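Local coordinates for putative TetR-family transcriptional regulator (Rhodococcus sp., PDB 2G3B), which is a putative TetR-family transcriptional regulator that probably binds DNA through an N-terminal helix-turn-helix domain and acts as a repressor, at residues 16-21 and 97-102; 10-15 and 27-32. All coordinates share one frame; numbering follows the deposited sequence.

In the fold
Both contacts use helix 2-23, and their centres lie about 12 Å apart. Contact 2 comes from the earlier part of that helix, which packs on helix 26-33, part of the predicted helix-turn-helix motif. Contact 1 comes from the later part, which runs beside helix 92-110 of the C-terminal region. In chain order the segments are 10-15, 16-21, 27-32 and 97-102, so the two contacts interleave. The contacts also touch each other, through Ala100 CB on Ala13 O and a weak, long ion pair between Arg19 and Asp28. Helix 2-23 therefore joins the helix-turn-helix to the C-terminal domain, which in TetR-family relatives commonly binds effectors.

Contact 1: 16-21 and 97-102; sequences IAQRGI and NSLAWN
Ala17 and Ala100 bring their backbones very close, with 3.9 Å between Ala17 CA and Ala100 CA. The two methyls touch, with Ala17 CB 4.2 Å from Ala100 CB. Ala17 CB lies 3.7 Å from Leu99 CB and also near Ala100 N. Ala100 CB in turn rests beside the backbone of the partner helix, 4.0 Å from Ala17 N. Small side chains on both sides allow the helix axes to approach to 7.7 Å, running nearly parallel at 16°. This is packing between the two domains of a TetR-type regulator. Helix 2-23 belongs to the DNA-binding part and helix 92-110 to the C-terminal part. Ile58 of helix 47-66 touches Ala100. To one flank of Ala17, Ile16 uses its CG2 branch, which is anti to the backbone N. That methyl lies 3.8 Å from Ala100 O and 4.1 Å from Ala100 CB. On the other flank, Gln18 starts out away from helix 92-110. The bend at chi2 (-57°) turns CD, and Gln18 OE1 ends 4.2 Å from Leu99 CD1. The two side chains meet at a slant. Leu99 also packs on Val109 of the second subunit.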
loop_
_atom_site.group_PDB
_atom_site.type_symbol
_atom_site.label_atom_id
_atom_site.label_comp_id
_atom_site.label_asym_id
_atom_site.label_seq_id
_atom_site.Cartn_x
_atom_site.Cartn_y
_atom_site.Cartn_z
ATOM N N ILE A 16 -9.406 11.366 9.786
ATOM C CA ILE A 16 -8.494 10.888 8.766
ATOM C C ILE A 16 -9.041 9.694 7.985
ATOM O O ILE A 16 -9.000 9.716 6.750
ATOM C CB ILE A 16 -7.110 10.607 9.324
ATOM C CG1 ILE A 16 -6.530 11.929 9.909
ATOM C CG2 ILE A 16 -6.187 10.063 8.162
ATOM C CD1 ILE A 16 -5.314 11.722 10.849
ATOM N N ALA A 17 -9.547 8.675 8.684
ATOM C CA ALA A 17 -10.093 7.499 8.036
ATOM C C ALA A 17 -11.234 7.829 7.041
ATOM O O ALA A 17 -11.312 7.224 5.950
ATOM C CB ALA A 17 -10.574 6.475 9.085
ATOM N N GLN A 18 -12.081 8.783 7.422
ATOM C CA GLN A 18 -13.333 9.024 6.724
ATOM C C GLN A 18 -13.242 10.090 5.642
ATOM O O GLN A 18 -13.947 9.996 4.622
ATOM C CB GLN A 18 -14.418 9.471 7.746
ATOM C CG GLN A 18 -14.875 8.309 8.670
ATOM C CD GLN A 18 -15.419 7.085 7.902
ATOM O OE1 GLN A 18 -14.841 5.975 7.932
ATOM N NE2 GLN A 18 -16.543 7.285 7.212
ATOM N N ARG A 19 -12.416 11.100 5.884
ATOM C CA ARG A 19 -12.405 12.338 5.083
ATOM C C ARG A 19 -11.000 12.627 4.518
ATOM O O ARG A 19 -10.804 13.534 3.709
ATOM C CB ARG A 19 -12.875 13.507 5.958
ATOM C CG ARG A 19 -14.386 13.484 6.378
ATOM C CD ARG A 19 -14.772 14.775 7.183
ATOM N NE ARG A 19 -14.482 14.664 8.629
ATOM C CZ ARG A 19 -14.613 15.648 9.533
ATOM N NH1 ARG A 19 -15.045 16.879 9.180
ATOM N NH2 ARG A 19 -14.313 15.412 10.820
ATOM N N GLY A 20 -10.041 11.816 4.939
ATOM C CA GLY A 20 -8.652 11.951 4.568
ATOM C C GLY A 20 -7.995 13.127 5.271
ATOM O O GLY A 20 -8.633 13.879 5.996
ATOM N N ILE A 21 -6.705 13.300 5.009
ATOM C CA ILE A 21 -5.948 14.451 5.504
ATOM C C ILE A 21 -6.589 15.822 5.140
ATOM O O ILE A 21 -6.644 16.703 5.978
ATOM C CB ILE A 21 -4.429 14.226 5.115
ATOM C CG1 ILE A 21 -3.807 13.152 6.015
ATOM C CG2 ILE A 21 -3.583 15.465 4.969
ATOM C CD1 ILE A 21 -4.343 13.128 7.425
ATOM N N ASN A 97 -8.309 1.967 11.867
ATOM C CA ASN A 97 -6.853 2.191 11.914
ATOM C C ASN A 97 -6.272 2.022 10.522
ATOM O O ASN A 97 -5.409 2.763 10.097
ATOM C CB ASN A 97 -6.120 1.050 12.684
ATOM C CG ASN A 97 -6.023 1.308 14.160
ATOM O OD1 ASN A 97 -6.303 2.436 14.630
ATOM N ND2 ASN A 97 -5.608 0.253 14.937
ATOM N N SER A 98 -6.753 0.969 9.854
ATOM C CA SER A 98 -6.295 0.610 8.524
ATOM C C SER A 98 -6.630 1.663 7.455
ATOM O O SER A 98 -5.744 2.035 6.660
ATOM C CB SER A 98 -6.820 -0.798 8.204
ATOM O OG SER A 98 -6.295 -1.179 6.977
ATOM N N LEU A 99 -7.878 2.179 7.460
ATOM C CA LEU A 99 -8.264 3.273 6.612
ATOM C C LEU A 99 -7.407 4.512 6.821
ATOM O O LEU A 99 -6.989 5.124 5.830
ATOM C CB LEU A 99 -9.753 3.671 6.790
ATOM C CG LEU A 99 -10.768 2.652 6.323
ATOM C CD1 LEU A 99 -12.133 2.919 7.046
ATOM C CD2 LEU A 99 -10.862 2.741 4.739
ATOM N N ALA A 100 -7.195 4.903 8.082
ATOM C CA ALA A 100 -6.417 6.115 8.432
ATOM C C ALA A 100 -4.970 5.944 7.990
ATOM O O ALA A 100 -4.423 6.827 7.356
ATOM C CB ALA A 100 -6.487 6.396 9.925
ATOM N N TRP A 101 -4.389 4.755 8.215
ATOM C CA TRP A 101 -3.019 4.509 7.796
ATOM C C TRP A 101 -2.922 4.553 6.269
ATOM O O TRP A 101 -2.007 5.146 5.732
ATOM C CB TRP A 101 -2.557 3.136 8.321
ATOM C CG TRP A 101 -1.142 2.900 8.147
ATOM C CD1 TRP A 101 -0.525 2.266 7.078
ATOM C CD2 TRP A 101 -0.106 3.263 9.061
ATOM N NE1 TRP A 101 0.839 2.251 7.298
ATOM C CE2 TRP A 101 1.120 2.851 8.497
ATOM C CE3 TRP A 101 -0.088 3.946 10.286
ATOM C CZ2 TRP A 101 2.358 3.059 9.145
ATOM C CZ3 TRP A 101 1.133 4.157 10.919
ATOM C CH2 TRP A 101 2.341 3.705 10.340
ATOM N N ASN A 102 -3.836 3.874 5.583
ATOM C CA ASN A 102 -3.937 3.913 4.131
ATOM C C ASN A 102 -3.938 5.350 3.574
ATOM O O ASN A 102 -3.196 5.663 2.629
ATOM C CB ASN A 102 -5.241 3.198 3.720
ATOM C CG ASN A 102 -5.193 2.669 2.297
ATOM O OD1 ASN A 102 -5.856 3.194 1.417
ATOM N ND2 ASN A 102 -4.407 1.633 2.073
#

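Contact 2: 10-15 and 27-32; sequences KASATA and NDVAEV
Ser12 OG meets the side chain of Val29 while it is held by its own helix. It donates a hydrogen bond to the carbonyl of Ile8, one turn back. The first torsion (chi1 -65°) sets OG beside the backbone N, a position suited to reaching that carbonyl. The bond gives the hydroxyl of this buried residue a partner. OG also lies close against carbon: Val29 CG1 is 3.3 Å away, and Val29 CG2 is 4.0 Å away. Both branches of Val29 thus face the serine oxygen. CG1, which is anti to the backbone N, also approaches Ala11 CB at 4.1 Å. CG2 extends the contact to the next turn of helix 2-23, where it lies 4.3 Å from Ala15 CB. The two helices belong to the small helical bundle of the TetR DNA-binding domain. Helix 26-33 is the first helix of the predicted helix-turn-helix, and helix 37-44 probably serves as the recognition helix. Val29 touches Leu40 of that second helix, so it packs against helices 2-23 and 37-44 together. Leu24, just after helix 2-23, touches both Val29 and Ala15. Leu50 of helix 47-66 adds cover over Ser12. Ala11 directs its methyl toward helix 26-33. There CB lies 3.8 Å from Val29 O and 3.6 Å from Val32 CG1. Val32 likewise points toward helix 2-23, although it lies at the exposed margin of the contact. The helix directions differ by 129°, and the axes come no closer than 8.9 Å. Ala11 and Val29 are the residues whose CA atoms lie nearest across the pair.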
loop_
_atom_site.group_PDB
_atom_site.type_symbol
_atom_site.label_atom_id
_atom_site.label_comp_id
_atom_site.label_asym_id
_atom_site.label_seq_id
_atom_site.Cartn_x
_atom_site.Cartn_y
_atom_site.Cartn_z
ATOM N N LYS A 10 -8.283 10.137 19.081
ATOM C CA LYS A 10 -9.352 9.248 18.629
ATOM C C LYS A 10 -10.232 9.925 17.534
ATOM O O LYS A 10 -10.602 9.301 16.526
ATOM C CB LYS A 10 -10.172 8.876 19.849
ATOM C CG LYS A 10 -11.397 8.030 19.597
ATOM C CD LYS A 10 -12.248 8.078 20.855
ATOM C CE LYS A 10 -11.623 7.182 21.917
ATOM N N ALA A 11 -10.619 11.180 17.768
ATOM C CA ALA A 11 -11.395 11.946 16.786
ATOM C C ALA A 11 -10.571 12.223 15.531
ATOM O O ALA A 11 -11.092 12.270 14.423
ATOM C CB ALA A 11 -11.889 13.306 17.437
ATOM N N SER A 12 -9.269 12.411 15.699
ATOM C CA SER A 12 -8.388 12.645 14.566
ATOM C C SER A 12 -8.281 11.403 13.697
ATOM O O SER A 12 -8.379 11.510 12.481
ATOM C CB SER A 12 -6.995 13.103 15.058
ATOM O OG SER A 12 -7.137 14.376 15.711
ATOM N N ALA A 13 -8.099 10.240 14.320
ATOM C CA ALA A 13 -8.113 8.953 13.592
ATOM C C ALA A 13 -9.382 8.747 12.726
ATOM O O ALA A 13 -9.292 8.360 11.541
ATOM C CB ALA A 13 -7.931 7.790 14.591
ATOM N N THR A 14 -10.554 9.019 13.297
ATOM C CA THR A 14 -11.812 8.940 12.549
ATOM C C THR A 14 -11.921 9.915 11.355
ATOM O O THR A 14 -12.333 9.516 10.281
ATOM C CB THR A 14 -13.006 9.176 13.516
ATOM O OG1 THR A 14 -12.876 8.260 14.606
ATOM C CG2 THR A 14 -14.368 8.981 12.802
ATOM N N ALA A 15 -11.573 11.185 11.576
ATOM C CA ALA A 15 -11.513 12.198 10.534
ATOM C C ALA A 15 -10.577 11.806 9.413
ATOM O O ALA A 15 -10.910 11.845 8.209
ATOM C CB ALA A 15 -11.091 13.563 11.166
ATOM N N ASN A 27 -11.068 22.401 14.024
ATOM C CA ASN A 27 -12.326 22.800 14.666
ATOM C C ASN A 27 -13.306 21.661 14.788
ATOM O O ASN A 27 -14.003 21.528 15.808
ATOM C CB ASN A 27 -12.989 23.905 13.870
ATOM C CG ASN A 27 -12.489 25.263 14.247
ATOM O OD1 ASN A 27 -11.485 25.396 14.958
ATOM N ND2 ASN A 27 -13.188 26.297 13.775
ATOM N N ASP A 28 -13.363 20.830 13.742
ATOM C CA ASP A 28 -14.256 19.683 13.765
ATOM C C ASP A 28 -13.765 18.594 14.741
ATOM O O ASP A 28 -14.559 18.090 15.571
ATOM C CB ASP A 28 -14.475 19.124 12.349
ATOM C CG ASP A 28 -15.059 20.165 11.392
ATOM O OD1 ASP A 28 -15.883 21.021 11.819
ATOM O OD2 ASP A 28 -14.702 20.129 10.201
ATOM N N VAL A 29 -12.470 18.276 14.653
ATOM C CA VAL A 29 -11.792 17.350 15.576
ATOM C C VAL A 29 -12.006 17.786 17.014
ATOM O O VAL A 29 -12.488 17.026 17.872
ATOM C CB VAL A 29 -10.261 17.299 15.305
ATOM C CG1 VAL A 29 -9.536 16.504 16.427
ATOM C CG2 VAL A 29 -9.993 16.649 13.978
ATOM N N ALA A 30 -11.684 19.038 17.278
ATOM C CA ALA A 30 -11.897 19.558 18.626
ATOM C C ALA A 30 -13.381 19.487 19.060
ATOM O O ALA A 30 -13.685 19.087 20.193
ATOM C CB ALA A 30 -11.316 20.944 18.712
ATOM N N GLU A 31 -14.318 19.854 18.186
ATOM C CA GLU A 31 -15.751 19.695 18.514
ATOM C C GLU A 31 -16.095 18.215 18.787
ATOM O O GLU A 31 -16.684 17.892 19.810
ATOM C CB GLU A 31 -16.637 20.226 17.395
ATOM C CG GLU A 31 -16.969 21.673 17.477
ATOM N N VAL A 32 -15.677 17.308 17.902
ATOM C CA VAL A 32 -15.924 15.886 18.136
ATOM C C VAL A 32 -15.399 15.503 19.505
ATOM O O VAL A 32 -16.089 14.793 20.274
ATOM C CB VAL A 32 -15.334 14.963 17.030
ATOM C CG1 VAL A 32 -15.488 13.496 17.405
ATOM C CG2 VAL A 32 -16.064 15.209 15.716
#